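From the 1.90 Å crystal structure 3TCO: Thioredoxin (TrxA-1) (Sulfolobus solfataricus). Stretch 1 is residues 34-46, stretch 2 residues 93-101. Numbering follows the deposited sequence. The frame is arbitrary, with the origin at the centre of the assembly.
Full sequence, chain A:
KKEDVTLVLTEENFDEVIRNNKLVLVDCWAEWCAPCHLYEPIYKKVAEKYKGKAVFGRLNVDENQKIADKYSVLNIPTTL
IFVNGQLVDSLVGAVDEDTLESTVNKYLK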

ATOM      1  N   ALA A  34       1.297   4.017  16.005  1.00 18.51           N
ATOM      2  CA  ALA A  34       1.553   5.455  15.952  1.00 18.74           C
ATOM      3  C   ALA A  34       2.112   5.923  14.604  1.00 19.39           C
ATOM      4  O   ALA A  34       1.557   6.838  13.999  1.00 20.26           O
ATOM      5  N   PRO A  35       3.221   5.315  14.130  1.00 18.80           N
ATOM      6  CA  PRO A  35       3.832   5.684  12.847  1.00 19.60           C
ATOM      7  C   PRO A  35       2.830   5.536  11.692  1.00 19.34           C
ATOM      8  O   PRO A  35       2.853   6.308  10.728  1.00 18.74           O
ATOM      9  N   CYS A  36       1.959   4.536  11.783  1.00 18.73           N
ATOM     10  CA  CYS A  36       0.957   4.317  10.739  1.00 19.51           C
ATOM     11  C   CYS A  36       0.001   5.486  10.679  1.00 20.78           C
ATOM     12  O   CYS A  36      -0.366   5.956   9.603  1.00 20.65           O
ATOM     13  N   HIS A  37      -0.420   5.948  11.848  1.00 20.76           N
ATOM     14  CA  HIS A  37      -1.352   7.054  11.929  1.00 22.86           C
ATOM     15  C   HIS A  37      -0.760   8.316  11.298  1.00 22.71           C
ATOM     16  O   HIS A  37      -1.461   9.089  10.647  1.00 22.00           O
ATOM     17  N   LEU A  38       0.539   8.513  11.480  1.00 21.09           N
ATOM     18  CA  LEU A  38       1.213   9.675  10.921  1.00 21.65           C
ATOM     19  C   LEU A  38       1.431   9.545   9.415  1.00 21.02           C
ATOM     20  O   LEU A  38       1.480  10.542   8.698  1.00 19.43           O
ATOM     21  N   TYR A  39       1.551   8.310   8.939  1.00 19.20           N
ATOM     22  CA  TYR A  39       1.758   8.051   7.507  1.00 19.59           C
ATOM     23  C   TYR A  39       0.451   8.100   6.684  1.00 18.86           C
ATOM     24  O   TYR A  39       0.449   8.498   5.515  1.00 16.69           O
ATOM     25  N   GLU A  40      -0.660   7.719   7.301  1.00 19.62           N
ATOM     26  CA  GLU A  40      -1.931   7.669   6.590  1.00 21.54           C
ATOM     27  C   GLU A  40      -2.317   8.880   5.728  1.00 21.39           C
ATOM     28  O   GLU A  40      -2.656   8.712   4.555  1.00 19.34           O
ATOM     29  N   PRO A  41      -2.271  10.106   6.278  1.00 20.66           N
ATOM     30  CA  PRO A  41      -2.643  11.252   5.437  1.00 19.37           C
ATOM     31  C   PRO A  41      -1.714  11.469   4.233  1.00 18.83           C
ATOM     32  O   PRO A  41      -2.144  11.964   3.178  1.00 19.19           O
ATOM     33  N   ILE A  42      -0.444  11.102   4.386  1.00 16.50           N
ATOM     34  CA  ILE A  42       0.525  11.236   3.298  1.00 17.80           C
ATOM     35  C   ILE A  42       0.190  10.194   2.223  1.00 17.05           C
ATOM     36  O   ILE A  42       0.182  10.493   1.028  1.00 14.32           O
ATOM     37  N   TYR A  43      -0.109   8.975   2.662  1.00 17.09           N
ATOM     38  CA  TYR A  43      -0.454   7.894   1.732  1.00 17.00           C
ATOM     39  C   TYR A  43      -1.724   8.270   0.979  1.00 16.76           C
ATOM     40  O   TYR A  43      -1.819   8.062  -0.227  1.00 17.46           O
ATOM     41  N   LYS A  44      -2.692   8.823   1.700  1.00 16.35           N
ATOM     42  CA  LYS A  44      -3.959   9.256   1.104  1.00 18.60           C
ATOM     43  C   LYS A  44      -3.776  10.427   0.129  1.00 18.39           C
ATOM     44  O   LYS A  44      -4.378  10.459  -0.954  1.00 16.51           O
ATOM     45  N   LYS A  45      -2.939  11.381   0.522  1.00 16.56           N
ATOM     46  CA  LYS A  45      -2.658  12.542  -0.317  1.00 19.22           C
ATOM     47  C   LYS A  45      -2.034  12.133  -1.656  1.00 17.84           C
ATOM     48  O   LYS A  45      -2.432  12.627  -2.719  1.00 18.49           O
ATOM     49  N   VAL A  46      -1.055  11.235  -1.618  1.00 15.73           N
ATOM     50  CA  VAL A  46      -0.426  10.788  -2.849  1.00 16.12           C
ATOM     51  C   VAL A  46      -1.408   9.961  -3.679  1.00 16.00           C
ATOM     52  O   VAL A  46      -1.447  10.084  -4.909  1.00 15.06           O
ATOM     53  N   GLY A  93       8.278   1.412   7.271  1.00 22.04           N
ATOM     54  CA  GLY A  93       8.253   2.686   7.975  1.00 21.17           C
ATOM     55  C   GLY A  93       7.488   3.708   7.160  1.00 21.77           C
ATOM     56  O   GLY A  93       7.239   3.489   5.974  1.00 21.18           O
ATOM     57  N   ALA A  94       7.100   4.821   7.775  1.00 22.52           N
ATOM     58  CA  ALA A  94       6.368   5.858   7.053  1.00 23.49           C
ATOM     59  C   ALA A  94       7.241   6.381   5.900  1.00 24.49           C
ATOM     60  O   ALA A  94       8.332   6.905   6.135  1.00 26.71           O
ATOM     61  N   VAL A  95       6.776   6.245   4.658  1.00 23.38           N
ATOM     62  CA  VAL A  95       7.574   6.707   3.523  1.00 22.02           C
ATOM     63  C   VAL A  95       7.459   8.218   3.303  1.00 21.24           C
ATOM     64  O   VAL A  95       6.359   8.774   3.294  1.00 20.44           O
ATOM     65  N   ASP A  96       8.604   8.874   3.130  1.00 18.73           N
ATOM     66  CA  ASP A  96       8.628  10.313   2.893  1.00 18.93           C
ATOM     67  C   ASP A  96       7.756  10.578   1.669  1.00 15.68           C
ATOM     68  O   ASP A  96       7.768   9.797   0.723  1.00 15.06           O
ATOM     69  N   GLU A  97       7.025  11.683   1.659  1.00 14.97           N
ATOM     70  CA  GLU A  97       6.160  11.952   0.516  1.00 14.95           C
ATOM     71  C   GLU A  97       6.936  12.007  -0.791  1.00 16.41           C
ATOM     72  O   GLU A  97       6.476  11.486  -1.812  1.00 15.92           O
ATOM     73  N   ASP A  98       8.107  12.637  -0.776  1.00 16.19           N
ATOM     74  CA  ASP A  98       8.872  12.733  -2.007  1.00 17.29           C
ATOM     75  C   ASP A  98       9.258  11.336  -2.493  1.00 17.96           C
ATOM     76  O   ASP A  98       9.125  11.033  -3.671  1.00 16.11           O
ATOM     77  N   THR A  99       9.689  10.473  -1.584  1.00 18.80           N
ATOM     78  CA  THR A  99      10.048   9.111  -1.961  1.00 19.60           C
ATOM     79  C   THR A  99       8.842   8.344  -2.520  1.00 20.25           C
ATOM     80  O   THR A  99       8.960   7.609  -3.500  1.00 18.90           O
ATOM     81  N   LEU A 100       7.682   8.523  -1.899  1.00 19.08           N
ATOM     82  CA  LEU A 100       6.475   7.837  -2.346  1.00 20.01           C
ATOM     83  C   LEU A 100       6.034   8.295  -3.752  1.00 19.48           C
ATOM     84  O   LEU A 100       5.703   7.469  -4.614  1.00 19.09           O
ATOM     85  N   GLU A 101       6.039   9.603  -3.990  1.00 19.50           N
ATOM     86  CA  GLU A 101       5.640  10.135  -5.295  1.00 19.58           C
ATOM     87  C   GLU A 101       6.664   9.746  -6.355  1.00 19.47           C
ATOM     88  O   GLU A 101       6.313   9.434  -7.502  1.00 20.18           O
TER

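No direct hydrogen bond joins these two stretches, although tyrosine, lysine and glutamate side chains all lie along their contact; the one polar link between them runs through a water. Lys 45 NZ lies 2.6 Å from water 1, which accepts its hydrogen, and the water in turn donates to Glu 97 OE1 at 2.7 Å. Everything else that holds the surfaces together is packing, which buries 501 Å² counted over both sides.

The two helices run in roughly the same direction, their axes 37° apart and 10.3 Å from each other at closest approach. That spacing leaves room for side chains of moderate size, and Leu 100 fills it as a knob in a hole formed by Tyr 39, Ile 42, Tyr 43 and Val 46. Its CA-to-CB bond points toward stretch 1, and with chi1 t and chi2 p the branched end reaches into the hole: Leu 100 CD2 comes within 3.8 Å of Val 46 CG2, 4.2 Å of Tyr 43 CD1 and 4.0 Å of Tyr 39 OH. A compact, wholly apolar residue suits such a buried pocket, since it leaves no polar group there in need of a partner.

Tyr 39 covers the loop that leads into the second helix. Its CB points toward stretch 2, and the t rotamer lays the buried ring along Ala 94 and Val 95. Ala 94 CA sits over one ring face, 4.2 Å from the centroid and 27° off the normal, a CH-pi contact, while Ala 94 CB meets Tyr 39 CB at 3.7 Å. The backbones come near here, with Tyr 39 CA and Ala 94 CA 5.1 Å apart, and the methyl of Ala 94, set sideways to stretch 1, still meets Tyr 39 CB. Further along the ring, Val 95, in rotamer p, brings CG1 to 3.0 Å from both Tyr 39 CE1 and Tyr 39 OH, a very tight approach. The hydroxyl finds its hydrogen-bonding partner elsewhere in the structure, so a tyrosine can be buried here without a polar cost. Just before this segment, Gly 93 has phi and psi of 96° and 165°, where a CB would be jammed against the preceding carbonyl oxygen.

One turn beyond Tyr 39, Ile 42 (m, m) also points toward stretch 2, its CG2 3.9 Å from Glu 97 CB. Val 46, in rotamer t, is buried and uses CG2 against three residues: besides Leu 100, it touches Glu 97 CG at 3.9 Å and Glu 101 CG at 3.7 Å. Glutamate serves well at this border because its methylenes can pack against branched aliphatic groups while its carboxylate stays available for polar partners. The extended Glu 97 (t, t) does exactly this, placing OE1 on the water. Lys 45 is its counterpart: all four chi angles are t, so the chain passes with CD 4.0 Å from Glu 97 OE2 and carries its ammonium out to that water.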

ATOM      1  CB  ALA A  34       2.508   5.860  17.081  1.00 18.07           C
ATOM      2  CB  PRO A  35       4.991   4.694  12.704  1.00 20.69           C
ATOM      3  CG  PRO A  35       5.308   4.291  14.105  1.00 21.12           C
ATOM      4  CD  PRO A  35       3.963   4.210  14.766  1.00 20.06           C
ATOM      5  CB  CYS A  36       0.137   3.051  11.015  1.00 19.03           C
ATOM      6  SG  CYS A  36       1.058   1.490  11.156  1.00 21.71           S
ATOM      7  CB  HIS A  37      -1.724   7.282  13.401  1.00 26.64           C
ATOM      8  CG  HIS A  37      -2.634   8.445  13.629  1.00 31.01           C
ATOM      9  ND1 HIS A  37      -2.166   9.728  13.826  1.00 32.96           N
ATOM     10  CD2 HIS A  37      -3.986   8.523  13.688  1.00 32.20           C
ATOM     11  CE1 HIS A  37      -3.192  10.544  14.001  1.00 34.40           C
ATOM     12  NE2 HIS A  37      -4.306   9.838  13.921  1.00 33.35           N
ATOM     13  CB  LEU A  38       2.553   9.879  11.619  1.00 24.87           C
ATOM     14  CG  LEU A  38       2.427  10.379  13.064  1.00 26.23           C
ATOM     15  CD1 LEU A  38       3.792  10.432  13.724  1.00 28.13           C
ATOM     16  CD2 LEU A  38       1.777  11.761  13.056  1.00 28.56           C
ATOM     17  CB  TYR A  39       2.423   6.677   7.364  1.00 18.30           C
ATOM     18  CG  TYR A  39       2.623   6.162   5.955  1.00 18.11           C
ATOM     19  CD1 TYR A  39       3.250   6.941   4.985  1.00 18.31           C
ATOM     20  CD2 TYR A  39       2.249   4.859   5.617  1.00 18.47           C
ATOM     21  CE1 TYR A  39       3.507   6.436   3.719  1.00 17.60           C
ATOM     22  CE2 TYR A  39       2.502   4.338   4.345  1.00 16.84           C
ATOM     23  CZ  TYR A  39       3.134   5.131   3.401  1.00 19.46           C
ATOM     24  OH  TYR A  39       3.428   4.607   2.156  1.00 16.06           O
ATOM     25  CB  GLU A  40      -3.055   7.320   7.566  1.00 24.58           C
ATOM     26  CG  GLU A  40      -2.820   5.989   8.291  1.00 30.86           C
ATOM     27  CD  GLU A  40      -2.463   4.834   7.345  1.00 33.96           C
ATOM     28  OE1 GLU A  40      -3.293   4.509   6.465  1.00 37.88           O
ATOM     29  OE2 GLU A  40      -1.353   4.252   7.479  1.00 34.26           O
ATOM     30  CB  PRO A  41      -2.636  12.425   6.429  1.00 21.35           C
ATOM     31  CG  PRO A  41      -1.610  12.013   7.428  1.00 22.66           C
ATOM     32  CD  PRO A  41      -1.929  10.544   7.643  1.00 20.97           C
ATOM     33  CB  ILE A  42       1.966  11.008   3.806  1.00 19.33           C
ATOM     34  CG1 ILE A  42       2.327  12.092   4.835  1.00 21.09           C
ATOM     35  CG2 ILE A  42       2.943  10.987   2.645  1.00 20.32           C
ATOM     36  CD1 ILE A  42       2.166  13.515   4.331  1.00 23.35           C
ATOM     37  CB  TYR A  43      -0.689   6.585   2.486  1.00 15.87           C
ATOM     38  CG  TYR A  43      -0.877   5.389   1.585  1.00 14.17           C
ATOM     39  CD1 TYR A  43       0.202   4.818   0.919  1.00 14.59           C
ATOM     40  CD2 TYR A  43      -2.143   4.814   1.407  1.00 14.60           C
ATOM     41  CE1 TYR A  43       0.039   3.701   0.102  1.00 14.57           C
ATOM     42  CE2 TYR A  43      -2.319   3.693   0.586  1.00 12.52           C
ATOM     43  CZ  TYR A  43      -1.221   3.143  -0.058  1.00 12.63           C
ATOM     44  OH  TYR A  43      -1.360   2.027  -0.850  1.00 13.26           O
ATOM     45  CB  LYS A  44      -4.927   9.662   2.211  1.00 20.86           C
ATOM     46  CG  LYS A  44      -5.500   8.471   2.955  1.00 25.59           C
ATOM     47  CD  LYS A  44      -6.299   8.899   4.179  1.00 28.93           C
ATOM     48  CE  LYS A  44      -6.956   7.700   4.841  1.00 30.01           C
ATOM     49  NZ  LYS A  44      -7.904   8.160   5.888  1.00 33.33           N
ATOM     50  CB  LYS A  45      -1.720  13.501   0.425  1.00 21.38           C
ATOM     51  CG  LYS A  45      -1.341  14.725  -0.395  1.00 27.43           C
ATOM     52  CD  LYS A  45      -0.732  15.803   0.483  1.00 30.42           C
ATOM     53  CE  LYS A  45      -0.564  17.110  -0.291  1.00 32.42           C
ATOM     54  NZ  LYS A  45      -0.321  18.267   0.621  1.00 33.72           N
ATOM     55  CB  VAL A  46       0.866   9.986  -2.562  1.00 16.16           C
ATOM     56  CG1 VAL A  46       1.483   9.465  -3.873  1.00 15.10           C
ATOM     57  CG2 VAL A  46       1.881  10.909  -1.857  1.00 17.56           C
ATOM     58  CB  ALA A  94       6.007   6.996   8.008  1.00 24.55           C
ATOM     59  CB  VAL A  95       7.181   5.987   2.203  1.00 23.56           C
ATOM     60  CG1 VAL A  95       5.819   6.423   1.755  1.00 26.90           C
ATOM     61  CG2 VAL A  95       8.171   6.302   1.121  1.00 23.59           C
ATOM     62  CB  ASP A  96      10.057  10.790   2.598  1.00 19.40           C
ATOM     63  CG  ASP A  96      10.972  10.680   3.786  1.00 23.64           C
ATOM     64  OD1 ASP A  96      10.501  10.285   4.878  1.00 24.76           O
ATOM     65  OD2 ASP A  96      12.173  10.990   3.624  1.00 24.37           O
ATOM     66  CB  GLU A  97       5.404  13.263   0.702  1.00 13.85           C
ATOM     67  CG  GLU A  97       4.352  13.501  -0.374  1.00 16.11           C
ATOM     68  CD  GLU A  97       3.517  14.747  -0.135  1.00 17.87           C
ATOM     69  OE1 GLU A  97       3.415  15.184   1.028  1.00 19.35           O
ATOM     70  OE2 GLU A  97       2.940  15.270  -1.109  1.00 17.47           O
ATOM     71  CB  ASP A  98      10.100  13.661  -1.832  1.00 19.45           C
ATOM     72  CG  ASP A  98      11.054  13.209  -0.731  1.00 20.17           C
ATOM     73  OD1 ASP A  98      10.640  12.464   0.181  1.00 20.67           O
ATOM     74  OD2 ASP A  98      12.231  13.630  -0.773  1.00 21.40           O
ATOM     75  CB  THR A  99      10.616   8.342  -0.756  1.00 21.64           C
ATOM     76  OG1 THR A  99      11.798   9.007  -0.296  1.00 21.34           O
ATOM     77  CG2 THR A  99      10.972   6.903  -1.150  1.00 23.20           C
ATOM     78  CB  LEU A 100       5.354   8.063  -1.323  1.00 19.62           C
ATOM     79  CG  LEU A 100       4.046   7.293  -1.523  1.00 21.10           C
ATOM     80  CD1 LEU A 100       4.337   5.794  -1.575  1.00 21.12           C
ATOM     81  CD2 LEU A 100       3.077   7.634  -0.383  1.00 19.58           C
ATOM     82  CB  GLU A 101       5.507  11.665  -5.217  1.00 20.94           C
ATOM     83  CG  GLU A 101       4.454  12.100  -4.217  1.00 21.78           C
ATOM     84  CD  GLU A 101       4.436  13.597  -3.954  1.00 25.19           C
ATOM     85  OE1 GLU A 101       5.511  14.237  -4.000  1.00 25.07           O
ATOM     86  OE2 GLU A 101       3.344  14.124  -3.664  1.00 25.65           O
TER
HETATM   87  O   HOH W   1       2.037  17.457   1.486  1.00 31.00           O